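Local coordinates for antiterminator Q protein (Enterobacteria phage SfI, PDB 6JNY) that probably acts as a phage antitermination factor, modifying RNA polymerase so that transcription reads through terminators, at residues W19-S29 and P56-S67. Residues are numbered along the deposited sequence; the frame is centred on the assembly and turned at random.
Sequences WLELWGAWVYS and PMCNDDDGMLIS
Trp-26 with Asp-60 and Trp-23 with Ser-67 each pair an indole N-H with an oxygen on the facing segment, an example of how tryptophans can join helices by bonding at their edges while packing through their faces. NE1 of Trp-26 donates to Asp-60 OD1 over 2.9 Å in an almost straight bond (172°), close to its own ring plane but on the anti side of the carboxylate and 33° out of that group's plane. NE1 of Trp-23 donates to Ser-67 OG at 2.9 Å, in the plane of the indole but along a clearly more bent path than the Trp-26 bond; the serine hydroxyl in turn donates to Gly-63 O, so OG is gripped as both acceptor and donor.

With CG anti to the backbone N, Trp-26 reaches across to helix 60-67 and lays its six-membered ring on Gly-63, whose CA stands 3.5 Å from the centroid, nearly on the normal. The indole is a knob in a hole formed by Asp-60, Gly-63, Met-64 and Ser-67. Ile-66 puts CG2 over one face of the Trp-23 five-membered ring, 3.6 Å from its centroid, while Val-27 CG2 lies over the other, toward the rim; Ile-66 CD1 reaches CE3 of Trp-19.

The contact joins helices 10-28 and 60-74 within the phage antitermination protein Q family region, their short segments crossing at -102° with axes 9.6 Å apart. Asn-59 N-caps the second helix, its OD1 accepting from Asp-62 N.

Sulfur contacts line the approach to that helix. Cys-58 SG lies obliquely 4.5 Å from the Trp-26 five-membered ring centroid, and Met-57, bent at chi3, brings SD beside CD1 of the same indole and its methyl against Ser-29 CB.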
loop_
_atom_site.group_PDB
_atom_site.type_symbol
_atom_site.label_atom_id
_atom_site.label_comp_id
_atom_site.label_asym_id
_atom_site.label_seq_id
_atom_site.Cartn_x
_atom_site.Cartn_y
_atom_site.Cartn_z
ATOM N N TRP A 19 9.963 1.299 -7.447
ATOM C CA TRP A 19 10.470 1.862 -6.195
ATOM C C TRP A 19 9.808 1.209 -4.993
ATOM O O TRP A 19 10.473 0.932 -3.986
ATOM C CB TRP A 19 10.244 3.376 -6.168
ATOM C CG TRP A 19 11.340 4.149 -6.807
ATOM C CD1 TRP A 19 11.237 4.979 -7.896
ATOM C CD2 TRP A 19 12.718 4.181 -6.410
ATOM N NE1 TRP A 19 12.469 5.515 -8.197
ATOM C CE2 TRP A 19 13.390 5.040 -7.299
ATOM C CE3 TRP A 19 13.451 3.560 -5.392
ATOM C CZ2 TRP A 19 14.758 5.303 -7.197
ATOM C CZ3 TRP A 19 14.806 3.828 -5.293
ATOM C CH2 TRP A 19 15.440 4.691 -6.187
ATOM N N LEU A 20 8.501 0.956 -5.070
ATOM C CA LEU A 20 7.811 0.360 -3.931
ATOM C C LEU A 20 8.219 -1.092 -3.707
ATOM O O LEU A 20 8.223 -1.554 -2.566
ATOM C CB LEU A 20 6.295 0.521 -4.052
ATOM C CG LEU A 20 5.807 1.975 -3.961
ATOM C CD1 LEU A 20 4.311 2.017 -4.157
ATOM C CD2 LEU A 20 6.199 2.604 -2.617
ATOM N N GLU A 21 8.587 -1.813 -4.769
ATOM C CA GLU A 21 9.147 -3.155 -4.586
ATOM C C GLU A 21 10.493 -3.094 -3.862
ATOM O O GLU A 21 10.760 -3.912 -2.958
ATOM C CB GLU A 21 9.283 -3.851 -5.948
ATOM C CG GLU A 21 7.959 -4.381 -6.522
ATOM C CD GLU A 21 8.085 -4.920 -7.944
ATOM O OE1 GLU A 21 9.187 -4.855 -8.519
ATOM O OE2 GLU A 21 7.068 -5.397 -8.494
ATOM N N LEU A 22 11.362 -2.163 -4.249
ATOM C CA LEU A 22 12.653 -2.024 -3.581
ATOM C C LEU A 22 12.467 -1.599 -2.137
ATOM O O LEU A 22 13.128 -2.129 -1.231
ATOM C CB LEU A 22 13.530 -1.013 -4.318
ATOM C CG LEU A 22 14.073 -1.443 -5.680
ATOM C CD1 LEU A 22 14.687 -0.256 -6.391
ATOM C CD2 LEU A 22 15.095 -2.578 -5.510
ATOM N N TRP A 23 11.563 -0.647 -1.902
ATOM C CA TRP A 23 11.297 -0.164 -0.554
ATOM C C TRP A 23 10.660 -1.256 0.289
ATOM O O TRP A 23 10.988 -1.416 1.475
ATOM C CB TRP A 23 10.375 1.058 -0.638
ATOM C CG TRP A 23 9.653 1.401 0.639
ATOM C CD1 TRP A 23 10.159 2.094 1.714
ATOM C CD2 TRP A 23 8.289 1.106 0.957
ATOM N NE1 TRP A 23 9.187 2.220 2.684
ATOM C CE2 TRP A 23 8.032 1.631 2.244
ATOM C CE3 TRP A 23 7.258 0.442 0.279
ATOM C CZ2 TRP A 23 6.785 1.509 2.863
ATOM C CZ3 TRP A 23 6.025 0.309 0.900
ATOM C CH2 TRP A 23 5.794 0.849 2.175
ATOM N N GLY A 24 9.749 -2.029 -0.306
ATOM C CA GLY A 24 9.077 -3.054 0.456
ATOM C C GLY A 24 10.048 -4.106 0.950
ATOM O O GLY A 24 9.957 -4.560 2.092
ATOM N N ALA A 25 11.018 -4.473 0.113
ATOM C CA ALA A 25 12.019 -5.452 0.537
ATOM C C ALA A 25 12.915 -4.870 1.624
ATOM O O ALA A 25 13.303 -5.573 2.574
ATOM C CB ALA A 25 12.844 -5.884 -0.672
ATOM N N TRP A 26 13.236 -3.584 1.514
ATOM C CA TRP A 26 14.034 -2.909 2.535
ATOM C C TRP A 26 13.290 -2.868 3.866
ATOM O O TRP A 26 13.861 -3.173 4.921
ATOM C CB TRP A 26 14.384 -1.512 2.036
ATOM C CG TRP A 26 15.240 -0.698 2.928
ATOM C CD1 TRP A 26 16.600 -0.738 3.020
ATOM C CD2 TRP A 26 14.801 0.308 3.842
ATOM N NE1 TRP A 26 17.034 0.174 3.951
ATOM C CE2 TRP A 26 15.949 0.830 4.470
ATOM C CE3 TRP A 26 13.544 0.813 4.201
ATOM C CZ2 TRP A 26 15.879 1.841 5.431
ATOM C CZ3 TRP A 26 13.477 1.807 5.156
ATOM C CH2 TRP A 26 14.636 2.319 5.756
ATOM N N VAL A 27 12.004 -2.507 3.839
ATOM C CA VAL A 27 11.198 -2.517 5.060
ATOM C C VAL A 27 11.141 -3.919 5.658
ATOM O O VAL A 27 11.316 -4.108 6.872
ATOM C CB VAL A 27 9.786 -1.983 4.767
ATOM C CG1 VAL A 27 8.847 -2.265 5.921
ATOM C CG2 VAL A 27 9.834 -0.493 4.466
ATOM N N TYR A 28 10.878 -4.924 4.816
ATOM C CA TYR A 28 10.697 -6.288 5.306
ATOM C C TYR A 28 11.960 -6.818 5.968
ATOM O O TYR A 28 11.886 -7.710 6.822
ATOM C CB TYR A 28 10.278 -7.204 4.157
ATOM C CG TYR A 28 9.660 -8.522 4.573
ATOM C CD1 TYR A 28 8.449 -8.558 5.259
ATOM C CD2 TYR A 28 10.256 -9.725 4.232
ATOM C CE1 TYR A 28 7.872 -9.757 5.620
ATOM C CE2 TYR A 28 9.687 -10.936 4.594
ATOM C CZ TYR A 28 8.492 -10.943 5.281
ATOM O OH TYR A 28 7.920 -12.140 5.642
ATOM N N SER A 29 13.116 -6.293 5.579
ATOM C CA SER A 29 14.381 -6.682 6.191
ATOM C C SER A 29 14.591 -6.052 7.557
ATOM O O SER A 29 15.592 -6.367 8.218
ATOM C CB SER A 29 15.533 -6.293 5.273
ATOM O OG SER A 29 15.895 -4.942 5.462
ATOM N N PRO A 56 15.970 -7.810 -4.064
ATOM C CA PRO A 56 16.783 -6.597 -4.128
ATOM C C PRO A 56 16.082 -5.485 -3.370
ATOM O O PRO A 56 14.850 -5.388 -3.365
ATOM C CB PRO A 56 16.855 -6.296 -5.627
ATOM C CG PRO A 56 15.650 -6.948 -6.203
ATOM C CD PRO A 56 15.355 -8.149 -5.360
ATOM N N MET A 57 16.880 -4.662 -2.702
ATOM C CA MET A 57 16.349 -3.574 -1.899
ATOM C C MET A 57 17.093 -2.292 -2.221
ATOM O O MET A 57 18.212 -2.305 -2.739
ATOM C CB MET A 57 16.427 -3.886 -0.399
ATOM C CG MET A 57 17.837 -4.081 0.121
ATOM S SD MET A 57 17.864 -4.203 1.920
ATOM C CE MET A 57 16.922 -5.681 2.176
ATOM N N CYS A 58 16.443 -1.170 -1.929
ATOM C CA CYS A 58 17.086 0.117 -2.099
ATOM C C CYS A 58 18.107 0.326 -0.987
ATOM O O CYS A 58 18.207 -0.472 -0.052
ATOM C CB CYS A 58 16.041 1.230 -2.065
ATOM S SG CYS A 58 14.958 1.139 -0.619
ATOM N N ASN A 59 18.872 1.410 -1.101
ATOM C CA ASN A 59 19.803 1.788 -0.047
ATOM C C ASN A 59 19.044 2.440 1.108
ATOM O O ASN A 59 17.830 2.669 1.038
ATOM C CB ASN A 59 20.952 2.628 -0.607
ATOM C CG ASN A 59 20.498 3.974 -1.144
ATOM O OD1 ASN A 59 19.465 4.504 -0.741
ATOM N ND2 ASN A 59 21.278 4.539 -2.054
ATOM N N ASP A 60 19.768 2.755 2.186
ATOM C CA ASP A 60 19.118 3.235 3.402
ATOM C C ASP A 60 18.560 4.640 3.227
ATOM O O ASP A 60 17.486 4.952 3.751
ATOM C CB ASP A 60 20.100 3.204 4.572
ATOM C CG ASP A 60 20.366 1.799 5.074
ATOM O OD1 ASP A 60 19.772 0.835 4.550
ATOM O OD2 ASP A 60 21.187 1.656 6.008
ATOM N N ASP A 61 19.279 5.509 2.519
ATOM C CA ASP A 61 18.774 6.863 2.300
ATOM C C ASP A 61 17.466 6.824 1.526
ATOM O O ASP A 61 16.493 7.496 1.888
ATOM C CB ASP A 61 19.808 7.714 1.561
ATOM C CG ASP A 61 20.977 8.122 2.445
ATOM O OD1 ASP A 61 20.931 7.867 3.667
ATOM O OD2 ASP A 61 21.944 8.698 1.907
ATOM N N ASP A 62 17.429 6.034 0.452
ATOM C CA ASP A 62 16.199 5.901 -0.321
ATOM C C ASP A 62 15.110 5.214 0.492
ATOM O O ASP A 62 13.942 5.609 0.422
ATOM C CB ASP A 62 16.474 5.141 -1.618
ATOM C CG ASP A 62 17.347 5.929 -2.593
ATOM O OD1 ASP A 62 17.590 7.138 -2.379
ATOM O OD2 ASP A 62 17.793 5.328 -3.590
ATOM N N GLY A 63 15.465 4.188 1.264
ATOM C CA GLY A 63 14.478 3.542 2.110
ATOM C C GLY A 63 13.823 4.507 3.079
ATOM O O GLY A 63 12.602 4.485 3.262
ATOM N N MET A 64 14.621 5.375 3.701
ATOM C CA MET A 64 14.063 6.346 4.632
ATOM C C MET A 64 13.217 7.386 3.909
ATOM O O MET A 64 12.137 7.755 4.389
ATOM C CB MET A 64 15.180 7.005 5.443
ATOM C CG MET A 64 15.709 6.093 6.533
ATOM S SD MET A 64 17.000 6.817 7.563
ATOM C CE MET A 64 18.363 6.917 6.399
ATOM N N LEU A 65 13.687 7.875 2.760
ATOM C CA LEU A 65 12.925 8.878 2.022
ATOM C C LEU A 65 11.574 8.318 1.598
ATOM O O LEU A 65 10.535 8.968 1.766
ATOM C CB LEU A 65 13.719 9.344 0.801
ATOM C CG LEU A 65 13.103 10.409 -0.120
ATOM C CD1 LEU A 65 14.189 11.238 -0.761
ATOM C CD2 LEU A 65 12.217 9.806 -1.209
ATOM N N ILE A 66 11.570 7.106 1.042
ATOM C CA ILE A 66 10.309 6.520 0.599
ATOM C C ILE A 66 9.389 6.260 1.780
ATOM O O ILE A 66 8.172 6.445 1.685
ATOM C CB ILE A 66 10.547 5.254 -0.243
ATOM C CG1 ILE A 66 11.329 5.600 -1.504
ATOM C CG2 ILE A 66 9.203 4.567 -0.595
ATOM C CD1 ILE A 66 11.967 4.379 -2.180
ATOM N N SER A 67 9.946 5.795 2.900
ATOM C CA SER A 67 9.123 5.503 4.069
ATOM C C SER A 67 8.446 6.762 4.589
ATOM O O SER A 67 7.276 6.724 4.994
ATOM C CB SER A 67 9.990 4.905 5.179
ATOM O OG SER A 67 10.567 3.666 4.807
#